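Local structure of Two-component system sensor histidine kinase (Bacteroides thetaiotaomicron, 3OTT) at residues Thr514-Pro519 / Ser555-Glu560; Pro369-Arg374 / Phe404-Ile409; Ile359-Gly364 / Asn395-Ala400; Asn291-Thr296 / Leu681-Asp686; Gly468-Phe473 / Val505-Ala510. The protein is a putative hybrid two-component receptor whose extracellular part, two beta-propellers and a beta-sandwich, probably senses saccharides and signals to a histidine kinase and DNA-binding module. One frame throughout, in Å; residues are numbered along the deposited sequence.

Contact 1 of 5, residues Thr514-Pro519 / Ser555-Glu560; sequences TGEKSP and SFSNNE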
# COMPACT_ATOMS: atom_id res chain seq x y z
N THR B 514 36.74 -18.14 21.27
CA THR B 514 37.30 -19.04 20.27
C THR B 514 36.36 -20.25 20.13
O THR B 514 35.64 -20.58 21.09
CB THR B 514 38.72 -19.49 20.70
OG1 THR B 514 39.36 -20.23 19.67
CG2 THR B 514 38.67 -20.35 21.89
N GLY B 515 36.36 -20.89 18.95
CA GLY B 515 35.46 -22.03 18.65
C GLY B 515 34.02 -21.60 18.81
O GLY B 515 33.57 -20.64 18.17
N GLU B 516 33.31 -22.25 19.71
CA GLU B 516 31.90 -21.93 19.90
C GLU B 516 31.72 -20.52 20.52
O GLU B 516 30.66 -19.92 20.43
CB GLU B 516 31.15 -23.03 20.71
CG GLU B 516 31.59 -23.21 22.16
CD GLU B 516 30.77 -24.27 22.92
OE1 GLU B 516 31.36 -25.32 23.28
OE2 GLU B 516 29.55 -24.07 23.16
N LYS B 517 32.78 -19.98 21.11
CA LYS B 517 32.66 -18.65 21.69
C LYS B 517 33.27 -17.55 20.81
O LYS B 517 33.66 -16.49 21.29
CB LYS B 517 33.16 -18.62 23.14
CG LYS B 517 32.22 -19.36 24.05
CD LYS B 517 32.83 -19.65 25.38
CE LYS B 517 32.80 -18.43 26.26
NZ LYS B 517 32.65 -18.83 27.68
N SER B 518 33.38 -17.85 19.52
CA SER B 518 33.83 -16.88 18.53
C SER B 518 32.91 -15.64 18.56
O SER B 518 31.71 -15.77 18.48
CB SER B 518 33.86 -17.51 17.15
OG SER B 518 34.16 -16.54 16.18
N PRO B 519 33.49 -14.44 18.71
CA PRO B 519 32.69 -13.21 18.92
C PRO B 519 32.00 -12.76 17.66
O PRO B 519 32.52 -12.97 16.59
CB PRO B 519 33.75 -12.14 19.33
CG PRO B 519 35.10 -12.69 18.95
CD PRO B 519 34.96 -14.19 18.67
N SER B 555 19.20 -20.55 27.27
CA SER B 555 19.54 -21.64 26.37
C SER B 555 18.98 -21.22 24.99
O SER B 555 18.19 -20.26 24.90
CB SER B 555 18.94 -22.94 26.88
OG SER B 555 19.57 -23.32 28.09
N PHE B 556 19.41 -21.87 23.90
CA PHE B 556 20.48 -22.86 23.90
C PHE B 556 21.88 -22.20 24.10
O PHE B 556 22.01 -20.96 24.21
CB PHE B 556 20.41 -23.69 22.60
CG PHE B 556 19.09 -24.45 22.41
CD1 PHE B 556 18.73 -25.50 23.27
CD2 PHE B 556 18.22 -24.12 21.34
CE1 PHE B 556 17.51 -26.22 23.10
CE2 PHE B 556 17.00 -24.82 21.15
CZ PHE B 556 16.64 -25.89 22.04
N SER B 557 22.92 -23.04 24.18
CA SER B 557 24.32 -22.60 24.18
C SER B 557 24.67 -21.94 22.82
O SER B 557 25.38 -20.92 22.76
CB SER B 557 25.23 -23.80 24.47
OG SER B 557 26.49 -23.72 23.82
N ASN B 558 24.14 -22.53 21.74
CA ASN B 558 24.34 -22.02 20.38
C ASN B 558 23.08 -21.20 20.03
O ASN B 558 22.15 -21.72 19.39
CB ASN B 558 24.62 -23.18 19.40
CG ASN B 558 25.83 -24.10 19.85
OD1 ASN B 558 26.98 -23.62 20.00
ND2 ASN B 558 25.56 -25.40 20.06
N ASN B 559 23.07 -19.95 20.52
CA ASN B 559 21.93 -19.03 20.48
C ASN B 559 22.42 -17.65 20.06
O ASN B 559 23.03 -16.94 20.84
CB ASN B 559 21.26 -18.97 21.85
CG ASN B 559 20.29 -17.80 21.99
OD1 ASN B 559 19.57 -17.48 21.05
ND2 ASN B 559 20.28 -17.15 23.16
N GLU B 560 22.15 -17.27 18.82
CA GLU B 560 22.80 -16.16 18.18
C GLU B 560 22.38 -14.78 18.66
O GLU B 560 21.21 -14.48 18.81
CB GLU B 560 22.56 -16.22 16.68
CG GLU B 560 22.74 -17.61 16.01
CD GLU B 560 22.32 -17.57 14.52
OE1 GLU B 560 22.11 -16.44 13.99
OE2 GLU B 560 22.22 -18.67 13.90
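Glu516 reaches across to Ser557 and Asn558, linking two successive interblade loops on the second seven-bladed propeller. Residues 514-519 lead into the blade that begins with strand 519-524 and ends with strand 547-552, and the loop of residues 555-560 leads out of it towards strand 561-567. The first loop is a tight turn: Thr514 O accepts a hydrogen bond from Lys517 N, and Gly515, at positive phi, offers its O to Ser518 N. Glu516 at the bend makes the contact. Its CG sits between the backbone N and the carbonyl carbon (chi1 65°), and the rest of the chain runs out extended, carrying the carboxylate to the second loop. There OE2 lies 3.1 Å from Ser557 OG and 4.1 Å from Asn558 OD1. The Glu516 and Asn558 side chains cross at about a right angle, yet their carboxylate and amide planes are only 30° apart. Beyond the bend, Lys517 packs on Phe534, Ser518 OG bonds to Asn492 O, and Pro519 settles on Val532 as the next blade begins. On the second loop, Glu560 packs against Lys132 of the second subunit. The contact buries just 75 Å² in all, and its three touching residues are exposed. Both close approaches run through OE2, making this a small polar meeting at the surface, a carboxylate oxygen close to a hydroxyl with the amide oxygen farther off.

Contact 2 of 5, residues Pro369-Arg374 / Phe404-Ile409; sequences PLSHNR and FIHYNI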
# COMPACT_ATOMS: atom_id res chain seq x y z
N PRO B 369 18.06 8.52 -4.88
CA PRO B 369 18.82 7.29 -5.08
C PRO B 369 19.85 7.01 -3.99
O PRO B 369 20.24 7.91 -3.27
CB PRO B 369 19.47 7.49 -6.47
CG PRO B 369 19.58 9.02 -6.63
CD PRO B 369 18.58 9.65 -5.68
N LEU B 370 20.22 5.74 -3.85
CA LEU B 370 21.36 5.33 -3.06
C LEU B 370 22.26 4.45 -3.90
O LEU B 370 21.77 3.72 -4.76
CB LEU B 370 20.93 4.52 -1.87
CG LEU B 370 20.83 5.20 -0.52
CD1 LEU B 370 20.74 4.13 0.59
CD2 LEU B 370 21.99 6.10 -0.32
N SER B 371 23.56 4.50 -3.64
CA SER B 371 24.52 3.65 -4.34
C SER B 371 24.17 2.14 -4.19
O SER B 371 24.51 1.39 -5.08
CB SER B 371 25.98 3.90 -3.88
OG SER B 371 26.06 3.83 -2.44
N HIS B 372 23.50 1.75 -3.09
CA HIS B 372 23.18 0.33 -2.74
C HIS B 372 22.11 0.34 -1.67
O HIS B 372 22.10 1.21 -0.79
CB HIS B 372 24.40 -0.41 -2.15
CG HIS B 372 24.38 -1.90 -2.36
ND1 HIS B 372 23.58 -2.76 -1.62
CD2 HIS B 372 25.07 -2.68 -3.22
CE1 HIS B 372 23.77 -4.00 -2.04
NE2 HIS B 372 24.66 -3.99 -3.00
N ASN B 373 21.22 -0.66 -1.71
CA ASN B 373 20.15 -0.76 -0.73
C ASN B 373 20.56 -1.25 0.67
O ASN B 373 19.88 -0.94 1.68
CB ASN B 373 19.04 -1.66 -1.29
CG ASN B 373 18.16 -0.93 -2.27
OD1 ASN B 373 18.14 0.30 -2.29
ND2 ASN B 373 17.47 -1.64 -3.08
N ARG B 374 21.62 -2.03 0.73
CA ARG B 374 21.96 -2.72 1.96
C ARG B 374 22.78 -1.78 2.87
O ARG B 374 23.92 -1.47 2.60
CB ARG B 374 22.68 -4.04 1.65
CG ARG B 374 22.91 -4.97 2.84
CD ARG B 374 23.09 -6.47 2.43
NE ARG B 374 21.93 -7.05 1.77
CZ ARG B 374 20.87 -7.57 2.39
NH1 ARG B 374 20.78 -7.63 3.75
NH2 ARG B 374 19.89 -8.05 1.65
N PHE B 404 22.41 12.06 -0.84
CA PHE B 404 23.74 11.50 -0.47
C PHE B 404 24.83 11.77 -1.48
O PHE B 404 24.56 11.87 -2.68
CB PHE B 404 23.65 9.98 -0.17
CG PHE B 404 22.95 9.72 1.12
CD1 PHE B 404 23.65 9.78 2.34
CD2 PHE B 404 21.59 9.57 1.14
CE1 PHE B 404 22.99 9.61 3.52
CE2 PHE B 404 20.91 9.41 2.33
CZ PHE B 404 21.60 9.43 3.51
N ILE B 405 26.05 11.92 -0.98
CA ILE B 405 27.25 12.09 -1.81
C ILE B 405 28.05 10.81 -1.60
O ILE B 405 28.35 10.45 -0.46
CB ILE B 405 28.13 13.29 -1.34
CG1 ILE B 405 27.51 14.61 -1.74
CG2 ILE B 405 29.56 13.21 -1.94
CD1 ILE B 405 26.70 15.23 -0.71
N HIS B 406 28.40 10.16 -2.70
CA HIS B 406 29.05 8.88 -2.70
C HIS B 406 30.55 9.10 -2.85
O HIS B 406 30.97 10.05 -3.54
CB HIS B 406 28.51 8.09 -3.89
CG HIS B 406 29.14 6.74 -4.07
ND1 HIS B 406 30.15 6.51 -4.97
CD2 HIS B 406 28.90 5.56 -3.46
CE1 HIS B 406 30.51 5.23 -4.92
NE2 HIS B 406 29.76 4.63 -4.02
N TYR B 407 31.33 8.23 -2.20
CA TYR B 407 32.79 8.23 -2.28
C TYR B 407 33.37 6.84 -2.57
O TYR B 407 32.96 5.83 -1.97
CB TYR B 407 33.42 8.73 -0.94
CG TYR B 407 32.95 10.07 -0.46
CD1 TYR B 407 33.53 11.25 -0.95
CD2 TYR B 407 31.90 10.17 0.45
CE1 TYR B 407 33.09 12.49 -0.53
CE2 TYR B 407 31.47 11.41 0.91
CZ TYR B 407 32.08 12.57 0.41
OH TYR B 407 31.61 13.80 0.84
N ASN B 408 34.37 6.81 -3.42
CA ASN B 408 35.18 5.62 -3.73
C ASN B 408 36.60 5.77 -3.08
O ASN B 408 37.34 6.71 -3.45
CB ASN B 408 35.42 5.51 -5.25
CG ASN B 408 34.15 5.33 -6.08
OD1 ASN B 408 33.37 4.37 -5.86
ND2 ASN B 408 33.95 6.23 -7.08
N ILE B 409 36.98 4.86 -2.22
CA ILE B 409 38.25 4.91 -1.50
C ILE B 409 39.05 3.63 -1.70
O ILE B 409 38.52 2.53 -1.54
CB ILE B 409 37.95 5.08 0.01
CG1 ILE B 409 37.29 6.44 0.28
CG2 ILE B 409 39.19 4.81 0.87
CD1 ILE B 409 36.59 6.50 1.64
O HOH W 1 20.74 10.71 -2.63
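The ring of His406 swings anti to its own backbone N (chi1 177°), while Ser371 holds OG between the backbone N and the carbonyl carbon (chi1 51°), and the two side chains meet at His406 CD2. Ser371 belongs to the segment entering one blade of the second beta-propeller, just before strand 375-380, and His406 to that blade's fourth strand, 403-410, so the contact spans the four-stranded blade from its entrance to its last strand. Ser371 CB packs 3.4 Å from CD2, while OG bonds to Gly392 O and Asn395 ND2 in the hairpin between. One step earlier, Leu370 places CD2 3.8 Å from Phe404 CD2, a purely apolar touch at an oblique angle; both side chains also pack on Ile388. Further along, Arg374 forms salt bridges with Asp72 and Asp113 of the second subunit. No direct hydrogen bond joins the two segments, but a water does: it donates to Pro369 O at 2.9 Å and accepts from Phe404 N at 2.8 Å.

Contact 3 of 5, residues Ile359-Gly364 / Asn395-Ala400; sequences IWYRMG and NRYDYA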
# COMPACT_ATOMS: atom_id res chain seq x y z
N ILE B 359 11.12 10.16 3.83
CA ILE B 359 11.83 10.03 2.57
C ILE B 359 12.57 8.69 2.55
O ILE B 359 13.28 8.35 3.51
CB ILE B 359 12.80 11.19 2.38
CG1 ILE B 359 12.04 12.50 2.36
CG2 ILE B 359 13.61 11.04 1.09
CD1 ILE B 359 12.98 13.69 2.48
N TRP B 360 12.45 7.95 1.46
CA TRP B 360 12.95 6.61 1.43
C TRP B 360 13.98 6.54 0.31
O TRP B 360 13.59 6.60 -0.88
CB TRP B 360 11.83 5.62 1.17
CG TRP B 360 12.22 4.17 1.43
CD1 TRP B 360 13.48 3.63 1.40
CD2 TRP B 360 11.33 3.11 1.76
NE1 TRP B 360 13.42 2.29 1.71
CE2 TRP B 360 12.11 1.95 1.95
CE3 TRP B 360 9.92 3.03 1.93
CZ2 TRP B 360 11.55 0.72 2.28
CZ3 TRP B 360 9.35 1.81 2.26
CH2 TRP B 360 10.16 0.66 2.44
N TYR B 361 15.26 6.44 0.72
CA TYR B 361 16.42 6.42 -0.20
C TYR B 361 16.70 4.98 -0.61
O TYR B 361 16.85 4.08 0.27
CB TYR B 361 17.66 6.99 0.46
CG TYR B 361 17.55 8.45 0.72
CD1 TYR B 361 16.96 8.94 1.93
CD2 TYR B 361 17.99 9.39 -0.23
CE1 TYR B 361 16.80 10.33 2.16
CE2 TYR B 361 17.84 10.80 0.01
CZ TYR B 361 17.23 11.23 1.21
OH TYR B 361 17.05 12.56 1.48
N ARG B 362 16.68 4.74 -1.92
CA ARG B 362 17.10 3.42 -2.39
C ARG B 362 17.62 3.40 -3.76
O ARG B 362 17.45 4.39 -4.50
CB ARG B 362 16.04 2.35 -2.25
CG ARG B 362 14.90 2.56 -3.01
CD ARG B 362 13.81 2.91 -2.04
NE ARG B 362 12.82 1.86 -1.82
CZ ARG B 362 11.52 2.09 -2.03
NH1 ARG B 362 11.14 3.29 -2.46
NH2 ARG B 362 10.62 1.14 -1.82
N MET B 363 18.26 2.29 -4.08
CA MET B 363 18.79 2.11 -5.38
C MET B 363 17.63 1.99 -6.33
O MET B 363 16.72 1.19 -6.13
CB MET B 363 19.73 0.89 -5.42
CG MET B 363 19.94 0.27 -6.79
SD MET B 363 21.13 1.14 -7.83
CE MET B 363 20.20 2.46 -8.61
N GLY B 364 17.67 2.80 -7.38
CA GLY B 364 16.72 2.74 -8.47
C GLY B 364 15.73 3.89 -8.40
O GLY B 364 15.04 4.16 -9.41
N ASN B 395 28.67 6.88 2.16
CA ASN B 395 28.06 8.10 1.69
C ASN B 395 27.92 9.12 2.81
O ASN B 395 27.80 8.75 3.98
CB ASN B 395 26.67 7.80 1.17
CG ASN B 395 26.65 6.89 -0.04
OD1 ASN B 395 26.63 7.37 -1.15
ND2 ASN B 395 26.61 5.58 0.17
N ARG B 396 27.89 10.41 2.43
CA ARG B 396 27.67 11.49 3.34
C ARG B 396 26.37 12.21 2.97
O ARG B 396 26.15 12.49 1.79
CB ARG B 396 28.84 12.48 3.25
CG ARG B 396 28.64 13.79 4.06
CD ARG B 396 29.92 14.70 4.13
NE ARG B 396 30.21 15.35 2.85
CZ ARG B 396 29.49 16.36 2.34
NH1 ARG B 396 28.45 16.86 3.00
NH2 ARG B 396 29.79 16.87 1.16
N TYR B 397 25.53 12.54 3.94
CA TYR B 397 24.29 13.26 3.61
C TYR B 397 24.52 14.75 3.45
O TYR B 397 25.21 15.34 4.26
CB TYR B 397 23.25 13.11 4.69
CG TYR B 397 21.82 13.43 4.27
CD1 TYR B 397 21.20 12.78 3.16
CD2 TYR B 397 21.05 14.34 5.02
CE1 TYR B 397 19.90 13.03 2.83
CE2 TYR B 397 19.75 14.60 4.70
CZ TYR B 397 19.16 13.96 3.60
OH TYR B 397 17.84 14.23 3.28
N ASP B 398 23.90 15.32 2.43
CA ASP B 398 23.75 16.76 2.32
C ASP B 398 22.31 17.17 2.71
O ASP B 398 21.39 17.11 1.90
CB ASP B 398 24.05 17.18 0.89
CG ASP B 398 24.21 18.68 0.75
OD1 ASP B 398 23.39 19.45 1.34
OD2 ASP B 398 25.15 19.06 0.01
N TYR B 399 22.10 17.56 3.96
CA TYR B 399 20.83 18.14 4.41
C TYR B 399 20.19 19.22 3.53
O TYR B 399 18.99 19.34 3.49
CB TYR B 399 21.03 18.72 5.81
CG TYR B 399 21.19 17.63 6.83
CD1 TYR B 399 20.06 16.97 7.36
CD2 TYR B 399 22.46 17.23 7.26
CE1 TYR B 399 20.19 15.93 8.30
CE2 TYR B 399 22.61 16.18 8.22
CZ TYR B 399 21.46 15.56 8.72
OH TYR B 399 21.58 14.56 9.62
N ALA B 400 20.98 20.04 2.86
CA ALA B 400 20.38 21.14 2.08
C ALA B 400 19.78 20.63 0.79
O ALA B 400 18.73 21.08 0.40
CB ALA B 400 21.36 22.25 1.81
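Tyr361 and Tyr397 meet through their phenol ends in the buried seam between two neighbouring blades of the second beta-propeller. Tyr361 lies on strand 359-361, the last of its blade, and Tyr397 on strand 393-398 of the next. From CB, Tyr361 turns its ring beside the backbone N (chi1 -68°) and directs it at the neighbouring blade; CB and CG stop short of Tyr397. Both CE atoms then come near one carbon of the other ring, CE2 lying 4.1 Å from Tyr397 CE1. Tyr361 CZ is closer, 3.6 Å from that same CE1. At the tip, Tyr361 OH arrives at the edge of the Tyr397 ring, near its plane, and receives a hydrogen bond of 2.6 Å from Tyr397 OH. The rings are nearly perpendicular, their planes at 89° and centroids 5.7 Å apart, but they approach each other obliquely. Phe404 meets both tyrosines, edge-to-face in the case of Tyr361. Since Tyr361 OH is also hydrogen-bonded to the backbone O of Arg402, which can only accept, a hydrogen-bond chain runs from Tyr397 through Tyr361 to the carbonyl, so both buried hydroxyls have a hydrogen-bond partner inside the seam between the blades.

Contact 4 of 5, residues Asn291-Thr296 / Leu681-Asp686; sequences NIWLGT and LPYSLD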
# COMPACT_ATOMS: atom_id res chain seq x y z
N ASN B 291 -8.81 -2.58 21.08
CA ASN B 291 -9.68 -2.72 22.26
C ASN B 291 -10.97 -3.36 21.74
O ASN B 291 -11.40 -3.05 20.63
CB ASN B 291 -10.01 -1.37 22.90
CG ASN B 291 -8.77 -0.60 23.30
OD1 ASN B 291 -7.88 -1.14 23.94
ND2 ASN B 291 -8.68 0.64 22.87
N ILE B 292 -11.60 -4.22 22.55
CA ILE B 292 -12.88 -4.86 22.24
C ILE B 292 -14.00 -4.16 23.01
O ILE B 292 -13.98 -4.14 24.24
CB ILE B 292 -12.84 -6.27 22.78
CG1 ILE B 292 -11.68 -7.06 22.13
CG2 ILE B 292 -14.16 -6.97 22.63
CD1 ILE B 292 -11.61 -6.97 20.58
N TRP B 293 -15.00 -3.67 22.29
CA TRP B 293 -16.14 -2.99 22.83
C TRP B 293 -17.29 -4.00 22.76
O TRP B 293 -17.57 -4.52 21.69
CB TRP B 293 -16.47 -1.72 21.96
CG TRP B 293 -15.34 -0.72 21.99
CD1 TRP B 293 -14.17 -0.76 21.29
CD2 TRP B 293 -15.24 0.42 22.87
NE1 TRP B 293 -13.36 0.28 21.66
CE2 TRP B 293 -14.00 1.02 22.63
CE3 TRP B 293 -16.11 0.98 23.82
CZ2 TRP B 293 -13.60 2.20 23.29
CZ3 TRP B 293 -15.71 2.12 24.51
CH2 TRP B 293 -14.48 2.74 24.22
N LEU B 294 -17.96 -4.24 23.88
CA LEU B 294 -19.15 -5.14 23.92
C LEU B 294 -20.35 -4.34 24.32
O LEU B 294 -20.39 -3.73 25.40
CB LEU B 294 -18.98 -6.30 24.93
CG LEU B 294 -17.60 -6.95 24.89
CD1 LEU B 294 -17.30 -7.68 26.22
CD2 LEU B 294 -17.61 -7.96 23.71
N GLY B 295 -21.35 -4.37 23.43
CA GLY B 295 -22.61 -3.68 23.65
C GLY B 295 -23.68 -4.69 24.01
O GLY B 295 -23.97 -5.67 23.22
N THR B 296 -24.31 -4.43 25.16
CA THR B 296 -25.10 -5.39 25.80
C THR B 296 -26.47 -4.79 26.11
O THR B 296 -26.76 -3.63 25.78
CB THR B 296 -24.46 -5.87 27.09
OG1 THR B 296 -24.68 -4.88 28.08
CG2 THR B 296 -22.94 -6.08 26.96
N LEU B 681 -8.51 10.81 24.03
CA LEU B 681 -9.10 9.47 23.68
C LEU B 681 -8.34 8.35 24.37
O LEU B 681 -7.78 7.51 23.71
CB LEU B 681 -9.09 9.22 22.16
CG LEU B 681 -9.70 10.27 21.19
CD1 LEU B 681 -9.51 9.72 19.73
CD2 LEU B 681 -11.14 10.61 21.43
N PRO B 682 -8.26 8.36 25.70
CA PRO B 682 -7.44 7.37 26.39
C PRO B 682 -8.15 5.97 26.58
O PRO B 682 -8.03 5.33 27.62
CB PRO B 682 -7.15 8.05 27.72
CG PRO B 682 -8.43 8.84 28.01
CD PRO B 682 -8.93 9.29 26.63
N TYR B 683 -8.83 5.49 25.56
CA TYR B 683 -9.42 4.15 25.59
C TYR B 683 -8.49 3.05 26.10
O TYR B 683 -8.91 2.20 26.89
CB TYR B 683 -9.91 3.77 24.20
CG TYR B 683 -10.85 4.80 23.61
CD1 TYR B 683 -11.91 5.33 24.37
CD2 TYR B 683 -10.65 5.28 22.33
CE1 TYR B 683 -12.76 6.31 23.84
CE2 TYR B 683 -11.47 6.25 21.79
CZ TYR B 683 -12.55 6.76 22.55
OH TYR B 683 -13.37 7.71 21.96
N SER B 684 -7.23 3.05 25.64
CA SER B 684 -6.35 1.94 25.95
C SER B 684 -5.60 2.04 27.28
O SER B 684 -4.75 1.20 27.56
CB SER B 684 -5.37 1.72 24.80
OG SER B 684 -6.08 1.56 23.57
N LEU B 685 -5.95 2.99 28.14
CA LEU B 685 -5.07 3.36 29.26
C LEU B 685 -5.59 2.89 30.60
O LEU B 685 -6.74 3.08 30.91
CB LEU B 685 -4.92 4.88 29.30
CG LEU B 685 -4.12 5.57 28.20
CD1 LEU B 685 -3.85 7.08 28.49
CD2 LEU B 685 -2.82 4.82 28.08
N ASP B 686 -4.75 2.27 31.42
CA ASP B 686 -5.12 2.09 32.82
C ASP B 686 -5.20 3.49 33.46
O ASP B 686 -6.30 3.97 33.76
CB ASP B 686 -4.14 1.12 33.51
CG ASP B 686 -4.36 -0.36 33.08
OD1 ASP B 686 -5.36 -0.66 32.35
OD2 ASP B 686 -3.55 -1.24 33.46
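The hydroxyl of Ser684 is gripped by two side chains of the first propeller: Asn291 ND2 donates to OG over 2.8 Å at an angle of 158°, and Glu289 OE1 hydrogen-bonds to the same oxygen. OG lies in the amide plane of Asn291. Beside this, Trp293 on strand 292-296 and Tyr683 form a T-shaped pair, with the edge of the indole's six-membered ring directed at the phenol face. Its CH2 and CZ2 atoms both approach Tyr683 CD1, CH2 at 3.7 Å; the planes stand at 83° and the centroids are 5.3 Å apart. Asp287 OD2 accepts hydrogen bonds from both Asn291 ND2 and Trp293 NE1, which helps to fix the amide and the indole, while Tyr683 OH reaches Tyr46 O and Ile35 N. Residues Pro682 to Leu685 form a type I turn in the C-terminal Y_Y_Y beta-sandwich, which is docked here onto the propeller. The interface thus sets a T-shaped aromatic pair beside a polar network, and the two are tied together through the shared carboxylate.

Contact 5 of 5, residues Gly468-Phe473 / Val505-Ala510; sequences GLSGMF and VTKLFA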
# COMPACT_ATOMS: atom_id res chain seq x y z
N GLY B 468 49.44 -6.40 10.67
CA GLY B 468 49.08 -6.78 12.05
C GLY B 468 47.66 -7.29 12.25
O GLY B 468 47.40 -7.97 13.22
N LEU B 469 46.72 -6.99 11.36
CA LEU B 469 45.36 -7.56 11.56
C LEU B 469 45.30 -9.07 11.45
O LEU B 469 46.12 -9.68 10.79
CB LEU B 469 44.32 -6.99 10.61
CG LEU B 469 43.86 -5.57 10.80
CD1 LEU B 469 42.76 -5.36 9.81
CD2 LEU B 469 43.38 -5.44 12.22
N SER B 470 44.33 -9.63 12.14
CA SER B 470 44.06 -11.07 12.20
C SER B 470 43.31 -11.60 11.00
O SER B 470 43.13 -12.82 10.91
CB SER B 470 43.19 -11.36 13.45
OG SER B 470 43.94 -11.07 14.66
N GLY B 471 42.84 -10.71 10.12
CA GLY B 471 41.97 -11.05 8.98
C GLY B 471 41.52 -9.81 8.22
O GLY B 471 41.83 -8.68 8.60
N MET B 472 40.75 -10.01 7.13
CA MET B 472 40.41 -8.92 6.22
C MET B 472 38.92 -8.55 6.28
O MET B 472 38.52 -7.49 5.74
CB MET B 472 40.85 -9.22 4.79
CG MET B 472 42.38 -9.18 4.59
SD MET B 472 43.11 -7.55 4.99
CE MET B 472 42.67 -6.57 3.59
N PHE B 473 38.13 -9.42 6.93
CA PHE B 473 36.69 -9.20 7.16
C PHE B 473 36.41 -8.63 8.53
O PHE B 473 36.38 -9.34 9.57
CB PHE B 473 35.86 -10.46 6.94
CG PHE B 473 36.51 -11.41 5.98
CD1 PHE B 473 36.11 -11.45 4.63
CD2 PHE B 473 37.58 -12.22 6.41
CE1 PHE B 473 36.73 -12.30 3.72
CE2 PHE B 473 38.22 -13.08 5.52
CZ PHE B 473 37.79 -13.13 4.16
N VAL B 505 49.33 -3.56 16.58
CA VAL B 505 48.12 -4.37 16.64
C VAL B 505 48.31 -5.57 17.56
O VAL B 505 49.19 -6.40 17.33
CB VAL B 505 47.72 -4.90 15.26
CG1 VAL B 505 46.30 -5.51 15.30
CG2 VAL B 505 47.80 -3.74 14.20
N THR B 506 47.45 -5.70 18.57
CA THR B 506 47.55 -6.84 19.46
C THR B 506 46.23 -7.68 19.44
O THR B 506 45.14 -7.11 19.43
CB THR B 506 47.82 -6.38 20.89
OG1 THR B 506 48.85 -5.39 20.88
CG2 THR B 506 48.30 -7.59 21.74
N LYS B 507 46.35 -9.00 19.47
CA LYS B 507 45.19 -9.88 19.51
C LYS B 507 44.93 -10.25 20.92
O LYS B 507 45.79 -10.88 21.50
CB LYS B 507 45.45 -11.18 18.72
CG LYS B 507 44.31 -12.21 18.83
CD LYS B 507 44.65 -13.53 18.09
CE LYS B 507 44.46 -13.43 16.59
NZ LYS B 507 43.05 -13.08 16.29
N LEU B 508 43.76 -9.91 21.48
CA LEU B 508 43.47 -10.20 22.88
C LEU B 508 42.23 -11.11 23.13
O LEU B 508 41.34 -11.18 22.31
CB LEU B 508 43.30 -8.90 23.66
CG LEU B 508 44.57 -8.04 23.89
CD1 LEU B 508 44.07 -6.66 24.23
CD2 LEU B 508 45.49 -8.62 24.98
N PHE B 509 42.22 -11.84 24.26
CA PHE B 509 41.11 -12.71 24.66
C PHE B 509 40.85 -13.86 23.70
O PHE B 509 39.73 -14.38 23.64
CB PHE B 509 39.84 -11.85 24.97
CG PHE B 509 40.15 -10.61 25.82
CD1 PHE B 509 40.66 -10.75 27.10
CD2 PHE B 509 40.06 -9.31 25.28
CE1 PHE B 509 40.99 -9.60 27.88
CE2 PHE B 509 40.36 -8.18 26.04
CZ PHE B 509 40.85 -8.32 27.32
N ALA B 510 41.86 -14.26 22.93
CA ALA B 510 41.73 -15.40 22.03
C ALA B 510 41.69 -16.72 22.80
O ALA B 510 41.30 -17.75 22.25
CB ALA B 510 42.89 -15.41 20.94
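Within one blade of the second beta-propeller, the loop 468-473 that precedes the blade's first strand, 474-479, packs against its fourth strand, 504-508, through Gly468, Leu469 and Ser470 on one side and Val505 and Lys507 on the other. Val505 sits over the start of the loop. Its CG1 is 3.4 Å from Gly468 O, and its CG2 is 3.9 Å from Gly468 CA; the glycine, at a phi of 124°, presents bare backbone to both methyl groups. Leu469 adds a looser apolar touch, CD2 to Val505 CG1 at 4.2 Å. Two residues on from Gly468 and Val505 the contact turns polar. Lys507 leaves the strand with CG anti to the backbone N, then bends at chi3 (-79°) and again at chi4, folding its ammonium group back towards the loop. NZ hydrogen-bonds Lys493 O and Asn492 OD1 in the hairpin between, so the charged end is held by several oxygens. Ser470 OG is also bonded to Asp496 OD1, which faces NZ itself only as a long, weak ion pair. The direct link across the segments is the hydrogen bond from Lys507 NZ to Ser470 OG, 2.7 Å in length.

Contacts 1, 2, 3 and 5 all lie in the second propeller, whereas contact 4 joins the first propeller to the C-terminal sandwich, its centre about 58 Å from that of contact 5. Contacts 2 and 3 are about 8 Å apart between centres and draw on the neighbouring strands 403-410 (contact 2) and 393-398 (contact 3); Asn373 OD1 to Met363 N, 2.7 Å, also probably ties them. Contacts 2 and 5 repeat one plan in two blades, entry loop against fourth strand. Contact 5 leads on in sequence to contact 1, with centres about 19 Å apart. Contact 4 lies near the bound hexatantalum dodecabromide, which is about 7 Å from the Tyr683 side chain, and its partner Glu289 lines that pocket.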